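Local coordinates for protein putative glucarate dehydratase (Pseudomonas fluorescens, PDB 4IT1) that probably catalyses the magnesium-dependent dehydration of D-glucarate to 5-dehydro-4-deoxy-D-glucarate, as a member of the mandelate racemase/muconate lactonizing enzyme family, at residues G157-Y169 / P388-P400. Numbering follows the deposited sequence.
Sequences GGAVRDEVPFSAY and PIVDGCVKITRAP
Glu-163 to Phe-166 pairs antiparallel with Gly-392 to Lys-395 at the start of the first strand of the barrel in this enolase-superfamily fold: the first residues of strand 163-170 take up the short strand 393-395 from late in the chain, while further along Ala-168 bonds Ser-211 and Lys-213 beside strand 212-215; the backbones of Pro-165 and Ser-167 turn to Cys-368. The strand axes come within 4.4 Å at 160°. Val-164 and Val-394 form the hydrogen-bonded pair, each N donating to the other's O at 3.1 Å. Next to it, Ile-396 N gives Asp-162 O an almost straight bond of 2.7 Å, and at the far end Phe-166 N reaches Gly-392 O at 2.9 Å with a more bent N-H...O angle of 138°. CA-H...O contacts fill in between these bonds.

The two faces differ sharply. On one, Val-394 places CG2 anti to its carbonyl carbon, which brings this methyl obliquely against the Phe-166 ring, 3.6 Å from CE2. Val-164 lies on the same face, and helix 348-360 covers it, with Met-354 meeting Phe-166 and Met-352 meeting Val-394. Phe-166 is about 8 Å from His-342, a predicted proton acceptor, measured between side chains. On the other face, Glu-163 and Lys-395 run alongside each other, pointing the same way. The Glu-163 chain is extended beyond CG, whereas Lys-395 bends at chi2 (91°); a long salt bridge joins OE2 to NZ at 3.5 Å, and OE2 lies even nearer Lys-395 CE. Beside them, Cys-393 SG rests 3.6 Å from Pro-165 CA.

The chemistry is divided: main-chain bonds fix the register, the valine-phenylalanine side is buried under the helix, and the charged pair, with Lys-395 exposed, probably adds only modest electrostatic attraction.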
loop_
_atom_site.group_PDB
_atom_site.type_symbol
_atom_site.label_atom_id
_atom_site.label_comp_id
_atom_site.label_asym_id
_atom_site.label_seq_id
_atom_site.Cartn_x
_atom_site.Cartn_y
_atom_site.Cartn_z
ATOM N N GLY A 157 -3.646 10.270 3.356
ATOM C CA GLY A 157 -4.817 9.867 4.149
ATOM C C GLY A 157 -5.066 10.576 5.480
ATOM O O GLY A 157 -6.049 10.280 6.160
ATOM N N GLY A 158 -4.179 11.495 5.863
ATOM C CA GLY A 158 -4.344 12.285 7.087
ATOM C C GLY A 158 -3.496 11.844 8.264
ATOM O O GLY A 158 -3.093 10.686 8.344
ATOM N N ALA A 159 -3.247 12.768 9.191
ATOM C CA ALA A 159 -2.362 12.524 10.334
ATOM C C ALA A 159 -3.022 11.741 11.466
ATOM O O ALA A 159 -4.012 12.188 12.046
ATOM C CB ALA A 159 -1.793 13.840 10.857
ATOM N N VAL A 160 -2.462 10.570 11.771
ATOM C CA VAL A 160 -2.892 9.756 12.911
ATOM C C VAL A 160 -2.397 10.388 14.219
ATOM O O VAL A 160 -3.090 10.361 15.240
ATOM C CB VAL A 160 -2.419 8.284 12.777
ATOM C CG1 VAL A 160 -2.677 7.486 14.052
ATOM C CG2 VAL A 160 -3.107 7.611 11.599
ATOM N N ARG A 161 -1.191 10.947 14.171
ATOM C CA ARG A 161 -0.604 11.691 15.284
ATOM C C ARG A 161 -0.083 13.031 14.747
ATOM O O ARG A 161 0.167 13.164 13.542
ATOM C CB ARG A 161 0.512 10.879 15.958
ATOM C CG ARG A 161 1.581 10.367 14.988
ATOM C CD ARG A 161 2.467 9.270 15.576
ATOM N NE ARG A 161 1.762 7.999 15.794
ATOM C CZ ARG A 161 1.370 7.166 14.830
ATOM N NH1 ARG A 161 1.584 7.451 13.547
ATOM N NH2 ARG A 161 0.744 6.041 15.147
ATOM N N ASP A 162 0.038 14.023 15.632
ATOM C CA ASP A 162 0.549 15.351 15.277
ATOM C C ASP A 162 1.995 15.521 15.742
ATOM O O ASP A 162 2.637 16.546 15.481
ATOM C CB ASP A 162 -0.348 16.460 15.854
ATOM C CG ASP A 162 -0.600 16.307 17.350
ATOM O OD1 ASP A 162 0.330 15.925 18.090
ATOM O OD2 ASP A 162 -1.739 16.581 17.790
ATOM N N GLU A 163 2.490 14.509 16.449
ATOM C CA GLU A 163 3.855 14.480 16.948
ATOM C C GLU A 163 4.450 13.091 16.726
ATOM O O GLU A 163 3.804 12.080 17.021
ATOM C CB GLU A 163 3.884 14.827 18.430
ATOM C CG GLU A 163 3.615 16.291 18.723
ATOM C CD GLU A 163 3.985 16.681 20.139
ATOM O OE1 GLU A 163 4.311 15.782 20.946
ATOM O OE2 GLU A 163 3.952 17.891 20.444
ATOM N N VAL A 164 5.675 13.052 16.207
ATOM C CA VAL A 164 6.371 11.795 15.914
ATOM C C VAL A 164 7.571 11.634 16.840
ATOM O O VAL A 164 8.501 12.441 16.790
ATOM C CB VAL A 164 6.834 11.725 14.442
ATOM C CG1 VAL A 164 7.594 10.431 14.182
ATOM C CG2 VAL A 164 5.644 11.839 13.495
ATOM N N PRO A 165 7.553 10.594 17.698
ATOM C CA PRO A 165 8.652 10.405 18.656
ATOM C C PRO A 165 9.948 9.930 17.981
ATOM O O PRO A 165 9.905 9.329 16.903
ATOM C CB PRO A 165 8.110 9.339 19.619
ATOM C CG PRO A 165 7.083 8.588 18.831
ATOM C CD PRO A 165 6.536 9.530 17.787
ATOM N N PHE A 166 11.081 10.228 18.611
ATOM C CA PHE A 166 12.395 9.845 18.107
ATOM C C PHE A 166 13.284 9.477 19.267
ATOM O O PHE A 166 13.040 9.898 20.397
ATOM C CB PHE A 166 13.045 10.992 17.338
ATOM C CG PHE A 166 12.579 11.115 15.920
ATOM C CD1 PHE A 166 13.232 10.431 14.899
ATOM C CD2 PHE A 166 11.494 11.924 15.599
ATOM C CE1 PHE A 166 12.812 10.556 13.584
ATOM C CE2 PHE A 166 11.066 12.047 14.283
ATOM C CZ PHE A 166 11.727 11.360 13.274
ATOM N N SER A 167 14.321 8.697 18.987
ATOM C CA SER A 167 15.279 8.339 20.020
ATOM C C SER A 167 16.537 9.177 19.894
ATOM O O SER A 167 16.734 9.903 18.907
ATOM C CB SER A 167 15.612 6.841 19.974
ATOM O OG SER A 167 16.066 6.452 18.692
ATOM N N ALA A 168 17.372 9.098 20.920
ATOM C CA ALA A 168 18.699 9.675 20.866
ATOM C C ALA A 168 19.614 8.617 20.266
ATOM O O ALA A 168 19.752 7.527 20.839
ATOM C CB ALA A 168 19.163 10.049 22.265
ATOM N N TYR A 169 20.205 8.920 19.108
ATOM C CA TYR A 169 21.140 7.991 18.457
ATOM C C TYR A 169 22.578 8.233 18.925
ATOM O O TYR A 169 23.240 9.167 18.471
ATOM C CB TYR A 169 21.035 8.057 16.922
ATOM C CG TYR A 169 21.092 6.676 16.253
ATOM C CD1 TYR A 169 22.012 5.702 16.674
ATOM C CD2 TYR A 169 20.219 6.344 15.212
ATOM C CE1 TYR A 169 22.050 4.447 16.089
ATOM C CE2 TYR A 169 20.259 5.086 14.615
ATOM C CZ TYR A 169 21.179 4.145 15.057
ATOM O OH TYR A 169 21.232 2.896 14.477
ATOM N N PRO A 388 13.158 22.152 15.006
ATOM C CA PRO A 388 13.035 21.922 16.441
ATOM C C PRO A 388 12.648 20.485 16.751
ATOM O O PRO A 388 11.847 19.887 16.030
ATOM C CB PRO A 388 11.896 22.875 16.862
ATOM C CG PRO A 388 11.476 23.613 15.622
ATOM C CD PRO A 388 11.955 22.800 14.459
ATOM N N ILE A 389 13.231 19.936 17.809
ATOM C CA ILE A 389 12.783 18.662 18.354
ATOM C C ILE A 389 12.428 18.860 19.825
ATOM O O ILE A 389 13.307 18.910 20.699
ATOM C CB ILE A 389 13.820 17.529 18.167
ATOM C CG1 ILE A 389 14.115 17.317 16.674
ATOM C CG2 ILE A 389 13.309 16.240 18.797
ATOM C CD1 ILE A 389 15.326 16.452 16.388
ATOM N N VAL A 390 11.129 18.987 20.075
ATOM C CA VAL A 390 10.628 19.288 21.406
ATOM C C VAL A 390 10.034 18.034 22.035
ATOM O O VAL A 390 9.139 17.405 21.459
ATOM C CB VAL A 390 9.554 20.399 21.394
ATOM C CG1 VAL A 390 9.537 21.105 22.742
ATOM C CG2 VAL A 390 9.774 21.392 20.252
ATOM N N ASP A 391 10.537 17.698 23.225
ATOM C CA ASP A 391 10.128 16.511 23.993
ATOM C C ASP A 391 10.403 15.205 23.236
ATOM O O ASP A 391 9.678 14.214 23.385
ATOM C CB ASP A 391 8.657 16.608 24.439
ATOM C CG ASP A 391 8.385 17.824 25.316
ATOM O OD1 ASP A 391 9.034 17.967 26.379
ATOM O OD2 ASP A 391 7.509 18.636 24.943
ATOM N N GLY A 392 11.472 15.218 22.442
ATOM C CA GLY A 392 11.853 14.077 21.619
ATOM C C GLY A 392 10.888 13.815 20.481
ATOM O O GLY A 392 10.712 12.670 20.070
ATOM N N CYS A 393 10.269 14.878 19.971
ATOM C CA CYS A 393 9.274 14.758 18.910
ATOM C C CYS A 393 9.409 15.828 17.841
ATOM O O CYS A 393 9.998 16.884 18.065
ATOM C CB CYS A 393 7.853 14.821 19.482
ATOM S SG CYS A 393 7.267 13.319 20.296
ATOM N N VAL A 394 8.825 15.538 16.686
ATOM C CA VAL A 394 8.739 16.467 15.579
ATOM C C VAL A 394 7.260 16.761 15.330
ATOM O O VAL A 394 6.463 15.842 15.104
ATOM C CB VAL A 394 9.392 15.872 14.313
ATOM C CG1 VAL A 394 9.168 16.761 13.110
ATOM C CG2 VAL A 394 10.882 15.651 14.529
ATOM N N LYS A 395 6.900 18.045 15.383
ATOM C CA LYS A 395 5.523 18.491 15.175
ATOM C C LYS A 395 5.102 18.448 13.713
ATOM O O LYS A 395 5.810 18.951 12.839
ATOM C CB LYS A 395 5.330 19.920 15.702
ATOM C CG LYS A 395 4.717 20.021 17.091
ATOM C CD LYS A 395 5.765 20.049 18.192
ATOM C CE LYS A 395 5.220 20.743 19.432
ATOM N NZ LYS A 395 6.131 20.632 20.605
ATOM N N ILE A 396 3.939 17.853 13.459
ATOM C CA ILE A 396 3.296 17.943 12.150
ATOM C C ILE A 396 2.276 19.080 12.217
ATOM O O ILE A 396 1.384 19.073 13.072
ATOM C CB ILE A 396 2.607 16.613 11.741
ATOM C CG1 ILE A 396 3.572 15.429 11.870
ATOM C CG2 ILE A 396 2.021 16.696 10.332
ATOM C CD1 ILE A 396 4.804 15.513 10.989
ATOM N N THR A 397 2.419 20.052 11.320
ATOM C CA THR A 397 1.573 21.248 11.333
ATOM C C THR A 397 0.671 21.337 10.102
ATOM O O THR A 397 0.593 20.401 9.302
ATOM C CB THR A 397 2.404 22.545 11.464
ATOM O OG1 THR A 397 2.951 22.909 10.187
ATOM C CG2 THR A 397 3.529 22.382 12.487
ATOM N N ARG A 398 -0.007 22.472 9.961
ATOM C CA ARG A 398 -0.921 22.701 8.845
ATOM C C ARG A 398 -0.235 23.383 7.656
ATOM O O ARG A 398 -0.865 23.591 6.609
ATOM C CB ARG A 398 -2.153 23.505 9.307
ATOM C CG ARG A 398 -3.098 22.771 10.260
ATOM C CD ARG A 398 -3.685 21.499 9.651
ATOM N NE ARG A 398 -4.288 21.723 8.336
ATOM C CZ ARG A 398 -4.778 20.760 7.558
ATOM N NH1 ARG A 398 -5.307 21.061 6.378
ATOM N NH2 ARG A 398 -4.734 19.494 7.954
ATOM N N ALA A 399 1.049 23.720 7.823
ATOM C CA ALA A 399 1.876 24.291 6.746
ATOM C C ALA A 399 1.824 23.409 5.497
ATOM O O ALA A 399 1.857 22.174 5.614
ATOM C CB ALA A 399 3.310 24.466 7.213
ATOM N N PRO A 400 1.732 24.036 4.302
ATOM C CA PRO A 400 1.613 23.306 3.029
ATOM C C PRO A 400 2.821 22.405 2.749
ATOM O O PRO A 400 3.969 22.791 3.006
ATOM C CB PRO A 400 1.525 24.420 1.976
ATOM C CG PRO A 400 1.188 25.661 2.728
ATOM C CD PRO A 400 1.796 25.494 4.087
#